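PDB 5K87: 2-methyl-aconitate isomerase from Shewanella oneidensis, which catalyses the cis-trans isomerization of 2-methyl-aconitate by base-catalysed proton abstraction, a step of propionate breakdown through the 2-methylcitrate cycle. Local coordinates for residues 279-293 with 303-315. The protein carries 1 engineered substitution. Residues are numbered along the deposited sequence; the frame is centred on the assembly and turned at random.
Sequences QHTPKIAFVAPPKSY and AEDVDLLVRALSM
Phe286 and Arg311 pair in the middle of an antiparallel strand pair, 283-288 against 308-314, in one half of the two-lobed diaminopimelate epimerase-like fold of PrpF. Their backbones trade two hydrogen bonds, and Leu309 and Ala288 form a second such pair. The packing is tight here. With CG set between its own backbone N and carbonyl carbon (chi1 58°), the Phe286 ring swings across to the neighbouring strand and lays one face on Arg311, whose CB sits 3.7 Å from the ring centroid in a CH-pi contact. The bent arginine chain then carries its guanidinium over a face of Tyr293, a cation-pi contact in which the guanidinium turns its edge, NH2 foremost, to the ring face, the planes 76° apart. Arg311 NE bonds to Glu240 O and Tyr293 OH to His357 O, bonds that help hold both partners from outside the pair. Ala285, Val287, Val310 and Ala312 fill the other face of the pair, where Ala285 CB meets Ala312 CB at 3.8 Å.

Beyond Ala288 the pairing gives way to looser, more solvent-exposed loops: Pro290 rests on Val306 and Ala303, while Lys291 CB lies against Leu309 CD1. At the opposite end Leu313 N still bonds to Ile284 O, but a water stands between Ile284 N and Leu313 O. Here lie two substrate-binding residues, Lys283 and Ser314. Lys283 NZ is gripped by Ser314 OG at 2.9 Å and His280 ND1 at 3.0 Å, more weakly by His280 O, and by a water that also holds Gln279 O and Met315 N. A methionine in place of Lys283 would probably leave Ser314 OG and His280 ND1 without their shared donor and take a positive charge from the substrate site. Close by, Met315 folds back along His280, its SD 3.7 Å from His280 CA and its CE 3.9 Å from Gln279 CB.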
loop_
_atom_site.group_PDB
_atom_site.type_symbol
_atom_site.label_atom_id
_atom_site.label_comp_id
_atom_site.label_asym_id
_atom_site.label_seq_id
_atom_site.Cartn_x
_atom_site.Cartn_y
_atom_site.Cartn_z
ATOM N N GLN A 279 -12.413 -11.483 -13.196
ATOM C CA GLN A 279 -10.961 -11.332 -13.107
ATOM C C GLN A 279 -10.309 -12.215 -12.049
ATOM O O GLN A 279 -9.130 -12.538 -12.140
ATOM C CB GLN A 279 -10.598 -9.871 -12.833
ATOM C CG GLN A 279 -10.800 -8.943 -14.026
ATOM C CD GLN A 279 -9.766 -9.152 -15.116
ATOM O OE1 GLN A 279 -8.564 -8.976 -14.893
ATOM N NE2 GLN A 279 -10.226 -9.534 -16.301
ATOM N N HIS A 280 -11.077 -12.592 -11.039
ATOM C CA HIS A 280 -10.540 -13.241 -9.845
ATOM C C HIS A 280 -10.327 -14.732 -10.045
ATOM O O HIS A 280 -9.373 -15.303 -9.535
ATOM C CB HIS A 280 -11.522 -12.947 -8.709
ATOM C CG HIS A 280 -11.117 -13.439 -7.355
ATOM N ND1 HIS A 280 -9.810 -13.531 -6.915
ATOM C CD2 HIS A 280 -11.890 -13.802 -6.305
ATOM C CE1 HIS A 280 -9.801 -13.964 -5.665
ATOM N NE2 HIS A 280 -11.053 -14.133 -5.272
ATOM N N THR A 281 -11.205 -15.359 -10.809
ATOM C CA THR A 281 -11.066 -16.775 -11.107
ATOM C C THR A 281 -11.334 -16.986 -12.594
ATOM O O THR A 281 -12.142 -16.265 -13.183
ATOM C CB THR A 281 -12.048 -17.621 -10.255
ATOM O OG1 THR A 281 -13.384 -17.133 -10.434
ATOM C CG2 THR A 281 -11.708 -17.538 -8.780
ATOM N N PRO A 282 -10.634 -17.936 -13.228
ATOM C CA PRO A 282 -9.541 -18.739 -12.677
ATOM C C PRO A 282 -8.265 -17.919 -12.563
ATOM O O PRO A 282 -8.154 -16.838 -13.157
ATOM C CB PRO A 282 -9.346 -19.818 -13.743
ATOM C CG PRO A 282 -9.704 -19.112 -15.031
ATOM C CD PRO A 282 -10.878 -18.246 -14.649
ATOM N N LYS A 283 -7.307 -18.437 -11.806
ATOM C CA LYS A 283 -5.960 -17.889 -11.785
ATOM C C LYS A 283 -5.137 -18.510 -12.909
ATOM O O LYS A 283 -5.460 -19.603 -13.403
ATOM C CB LYS A 283 -5.302 -18.201 -10.438
ATOM C CG LYS A 283 -6.077 -17.659 -9.238
ATOM C CD LYS A 283 -6.183 -16.137 -9.245
ATOM C CE LYS A 283 -6.829 -15.609 -7.967
ATOM N NZ LYS A 283 -7.060 -14.128 -8.047
ATOM N N ILE A 284 -4.075 -17.821 -13.313
ATOM C CA ILE A 284 -3.107 -18.373 -14.251
ATOM C C ILE A 284 -1.709 -18.334 -13.637
ATOM O O ILE A 284 -1.341 -17.373 -12.950
ATOM C CB ILE A 284 -3.159 -17.649 -15.623
ATOM C CG1 ILE A 284 -2.236 -18.322 -16.643
ATOM C CG2 ILE A 284 -2.896 -16.149 -15.483
ATOM C CD1 ILE A 284 -2.553 -17.925 -18.076
ATOM N N ALA A 285 -0.948 -19.398 -13.865
ATOM C CA ALA A 285 0.377 -19.565 -13.285
ATOM C C ALA A 285 1.288 -20.284 -14.260
ATOM O O ALA A 285 0.831 -20.999 -15.159
ATOM C CB ALA A 285 0.288 -20.341 -11.985
ATOM N N PHE A 286 2.584 -20.098 -14.088
ATOM C CA PHE A 286 3.549 -20.819 -14.903
ATOM C C PHE A 286 4.576 -21.540 -14.042
ATOM O O PHE A 286 4.917 -21.081 -12.946
ATOM C CB PHE A 286 4.166 -19.953 -16.018
ATOM C CG PHE A 286 4.866 -18.699 -15.555
ATOM C CD1 PHE A 286 4.153 -17.529 -15.332
ATOM C CD2 PHE A 286 6.247 -18.665 -15.426
ATOM C CE1 PHE A 286 4.800 -16.365 -14.950
ATOM C CE2 PHE A 286 6.895 -17.500 -15.048
ATOM C CZ PHE A 286 6.168 -16.351 -14.810
ATOM N N VAL A 287 5.036 -22.689 -14.539
ATOM C CA VAL A 287 5.842 -23.607 -13.742
ATOM C C VAL A 287 7.135 -23.975 -14.461
ATOM O O VAL A 287 7.219 -23.895 -15.689
ATOM C CB VAL A 287 5.063 -24.915 -13.414
ATOM C CG1 VAL A 287 3.736 -24.588 -12.755
ATOM C CG2 VAL A 287 4.840 -25.772 -14.668
ATOM N N ALA A 288 8.133 -24.391 -13.693
ATOM C CA ALA A 288 9.395 -24.839 -14.259
ATOM C C ALA A 288 10.113 -25.735 -13.265
ATOM O O ALA A 288 9.831 -25.689 -12.067
ATOM C CB ALA A 288 10.268 -23.649 -14.608
ATOM N N PRO A 289 11.051 -26.568 -13.760
ATOM C CA PRO A 289 11.881 -27.340 -12.827
ATOM C C PRO A 289 12.750 -26.417 -11.969
ATOM O O PRO A 289 12.904 -25.243 -12.302
ATOM C CB PRO A 289 12.763 -28.180 -13.769
ATOM C CG PRO A 289 11.998 -28.252 -15.053
ATOM C CD PRO A 289 11.318 -26.925 -15.170
ATOM N N PRO A 290 13.316 -26.942 -10.875
ATOM C CA PRO A 290 14.162 -26.140 -9.992
ATOM C C PRO A 290 15.273 -25.419 -10.733
ATOM O O PRO A 290 15.901 -25.975 -11.650
ATOM C CB PRO A 290 14.770 -27.184 -9.055
ATOM C CG PRO A 290 13.745 -28.251 -9.001
ATOM C CD PRO A 290 13.159 -28.318 -10.378
ATOM N N LYS A 291 15.510 -24.180 -10.328
ATOM C CA LYS A 291 16.597 -23.380 -10.857
ATOM C C LYS A 291 16.894 -22.337 -9.795
ATOM O O LYS A 291 15.979 -21.820 -9.145
ATOM C CB LYS A 291 16.198 -22.732 -12.188
ATOM C CG LYS A 291 17.337 -22.036 -12.914
ATOM C CD LYS A 291 16.895 -21.501 -14.271
ATOM C CE LYS A 291 18.088 -20.979 -15.061
ATOM N NZ LYS A 291 17.693 -20.386 -16.372
ATOM N N SER A 292 18.174 -22.035 -9.607
ATOM C CA SER A 292 18.592 -21.070 -8.601
ATOM C C SER A 292 18.209 -19.652 -9.010
ATOM O O SER A 292 18.229 -19.313 -10.193
ATOM C CB SER A 292 20.105 -21.158 -8.387
ATOM O OG SER A 292 20.539 -20.254 -7.387
ATOM N N TYR A 293 17.851 -18.826 -8.031
ATOM C CA TYR A 293 17.567 -17.419 -8.292
ATOM C C TYR A 293 17.622 -16.594 -7.017
ATOM O O TYR A 293 17.484 -17.119 -5.914
ATOM C CB TYR A 293 16.191 -17.237 -8.947
ATOM C CG TYR A 293 15.028 -17.652 -8.070
ATOM C CD1 TYR A 293 14.648 -18.989 -7.986
ATOM C CD2 TYR A 293 14.293 -16.712 -7.342
ATOM C CE1 TYR A 293 13.591 -19.389 -7.195
ATOM C CE2 TYR A 293 13.229 -17.107 -6.538
ATOM C CZ TYR A 293 12.882 -18.445 -6.475
ATOM O OH TYR A 293 11.831 -18.866 -5.697
ATOM N N ALA A 303 18.551 -24.175 -6.281
ATOM C CA ALA A 303 17.759 -25.188 -6.971
ATOM C C ALA A 303 17.471 -26.371 -6.049
ATOM O O ALA A 303 16.373 -26.925 -6.056
ATOM C CB ALA A 303 18.471 -25.650 -8.232
ATOM N N GLU A 304 18.455 -26.722 -5.224
ATOM C CA GLU A 304 18.331 -27.831 -4.286
ATOM C C GLU A 304 17.302 -27.573 -3.190
ATOM O O GLU A 304 16.855 -28.506 -2.519
ATOM C CB GLU A 304 19.689 -28.141 -3.641
ATOM C CG GLU A 304 20.749 -28.673 -4.600
ATOM C CD GLU A 304 21.294 -27.613 -5.547
ATOM O OE1 GLU A 304 21.246 -26.409 -5.201
ATOM O OE2 GLU A 304 21.768 -27.987 -6.641
ATOM N N ASP A 305 16.932 -26.308 -3.003
ATOM C CA ASP A 305 15.985 -25.940 -1.954
ATOM C C ASP A 305 14.536 -26.229 -2.341
ATOM O O ASP A 305 13.659 -26.249 -1.478
ATOM C CB ASP A 305 16.093 -24.453 -1.602
ATOM C CG ASP A 305 17.422 -24.081 -0.969
ATOM O OD1 ASP A 305 18.130 -24.979 -0.461
ATOM O OD2 ASP A 305 17.746 -22.873 -0.973
ATOM N N VAL A 306 14.278 -26.436 -3.630
ATOM C CA VAL A 306 12.906 -26.531 -4.113
ATOM C C VAL A 306 12.692 -27.725 -5.026
ATOM O O VAL A 306 13.639 -28.259 -5.614
ATOM C CB VAL A 306 12.479 -25.248 -4.869
ATOM C CG1 VAL A 306 12.475 -24.050 -3.929
ATOM C CG2 VAL A 306 13.383 -25.012 -6.071
ATOM N N ASP A 307 11.437 -28.136 -5.140
ATOM C CA ASP A 307 11.039 -29.198 -6.051
ATOM C C ASP A 307 10.630 -28.654 -7.417
ATOM O O ASP A 307 10.647 -29.381 -8.411
ATOM C CB ASP A 307 9.890 -30.005 -5.450
ATOM C CG ASP A 307 10.285 -30.702 -4.174
ATOM O OD1 ASP A 307 11.141 -31.611 -4.242
ATOM O OD2 ASP A 307 9.748 -30.353 -3.106
ATOM N N LEU A 308 10.236 -27.383 -7.466
ATOM C CA LEU A 308 9.842 -26.731 -8.718
ATOM C C LEU A 308 9.718 -25.232 -8.478
ATOM O O LEU A 308 9.775 -24.771 -7.335
ATOM C CB LEU A 308 8.516 -27.291 -9.264
ATOM C CG LEU A 308 7.234 -26.862 -8.545
ATOM C CD1 LEU A 308 6.037 -27.115 -9.442
ATOM C CD2 LEU A 308 7.045 -27.584 -7.217
ATOM N N LEU A 309 9.563 -24.480 -9.560
ATOM C CA LEU A 309 9.291 -23.048 -9.504
ATOM C C LEU A 309 7.867 -22.805 -9.958
ATOM O O LEU A 309 7.406 -23.410 -10.931
ATOM C CB LEU A 309 10.223 -22.306 -10.448
ATOM C CG LEU A 309 11.707 -22.538 -10.188
ATOM C CD1 LEU A 309 12.525 -21.686 -11.133
ATOM C CD2 LEU A 309 12.077 -22.257 -8.743
ATOM N N VAL A 310 7.160 -21.919 -9.255
ATOM C CA VAL A 310 5.843 -21.485 -9.699
ATOM C C VAL A 310 5.698 -19.987 -9.514
ATOM O O VAL A 310 6.006 -19.450 -8.445
ATOM C CB VAL A 310 4.688 -22.180 -8.939
ATOM C CG1 VAL A 310 3.355 -21.840 -9.606
ATOM C CG2 VAL A 310 4.880 -23.699 -8.876
ATOM N N ARG A 311 5.232 -19.324 -10.564
ATOM C CA ARG A 311 4.877 -17.909 -10.523
ATOM C C ARG A 311 3.404 -17.828 -10.873
ATOM O O ARG A 311 2.945 -18.538 -11.764
ATOM C CB ARG A 311 5.690 -17.140 -11.555
ATOM C CG ARG A 311 6.913 -16.440 -11.000
ATOM C CD ARG A 311 7.891 -17.367 -10.302
ATOM N NE ARG A 311 9.116 -16.639 -9.992
ATOM C CZ ARG A 311 10.060 -17.061 -9.156
ATOM N NH1 ARG A 311 9.953 -18.230 -8.538
ATOM N NH2 ARG A 311 11.126 -16.312 -8.957
ATOM N N ALA A 312 2.644 -16.974 -10.195
ATOM C CA ALA A 312 1.225 -16.851 -10.506
ATOM C C ALA A 312 0.826 -15.401 -10.673
ATOM O O ALA A 312 1.459 -14.504 -10.108
ATOM C CB ALA A 312 0.382 -17.497 -9.426
ATOM N N LEU A 313 -0.223 -15.171 -11.452
ATOM C CA LEU A 313 -0.813 -13.844 -11.554
ATOM C C LEU A 313 -2.079 -13.769 -10.732
ATOM O O LEU A 313 -2.785 -14.761 -10.566
ATOM C CB LEU A 313 -1.142 -13.493 -13.013
ATOM C CG LEU A 313 0.028 -13.015 -13.866
ATOM C CD1 LEU A 313 0.861 -14.196 -14.348
ATOM C CD2 LEU A 313 -0.479 -12.187 -15.045
ATOM N N SER A 314 -2.356 -12.583 -10.211
ATOM C CA SER A 314 -3.631 -12.336 -9.556
ATOM C C SER A 314 -4.108 -10.960 -9.960
ATOM O O SER A 314 -3.361 -9.988 -9.874
ATOM C CB SER A 314 -3.502 -12.437 -8.039
ATOM O OG SER A 314 -4.782 -12.413 -7.423
ATOM N N MET A 315 -5.343 -10.895 -10.434
ATOM C CA MET A 315 -5.941 -9.626 -10.845
ATOM C C MET A 315 -5.069 -8.878 -11.857
ATOM O O MET A 315 -4.972 -7.654 -11.809
ATOM C CB MET A 315 -6.258 -8.744 -9.625
ATOM C CG MET A 315 -7.069 -9.459 -8.529
ATOM S SD MET A 315 -8.654 -10.112 -9.086
ATOM C CE MET A 315 -9.560 -8.574 -9.327
HETATM O O HOH W 1 -6.823 -13.309 -10.879
HETATM O O HOH W 2 -7.914 -6.968 -12.632
HETATM O O HOH W 3 -4.908 -14.797 -12.350
#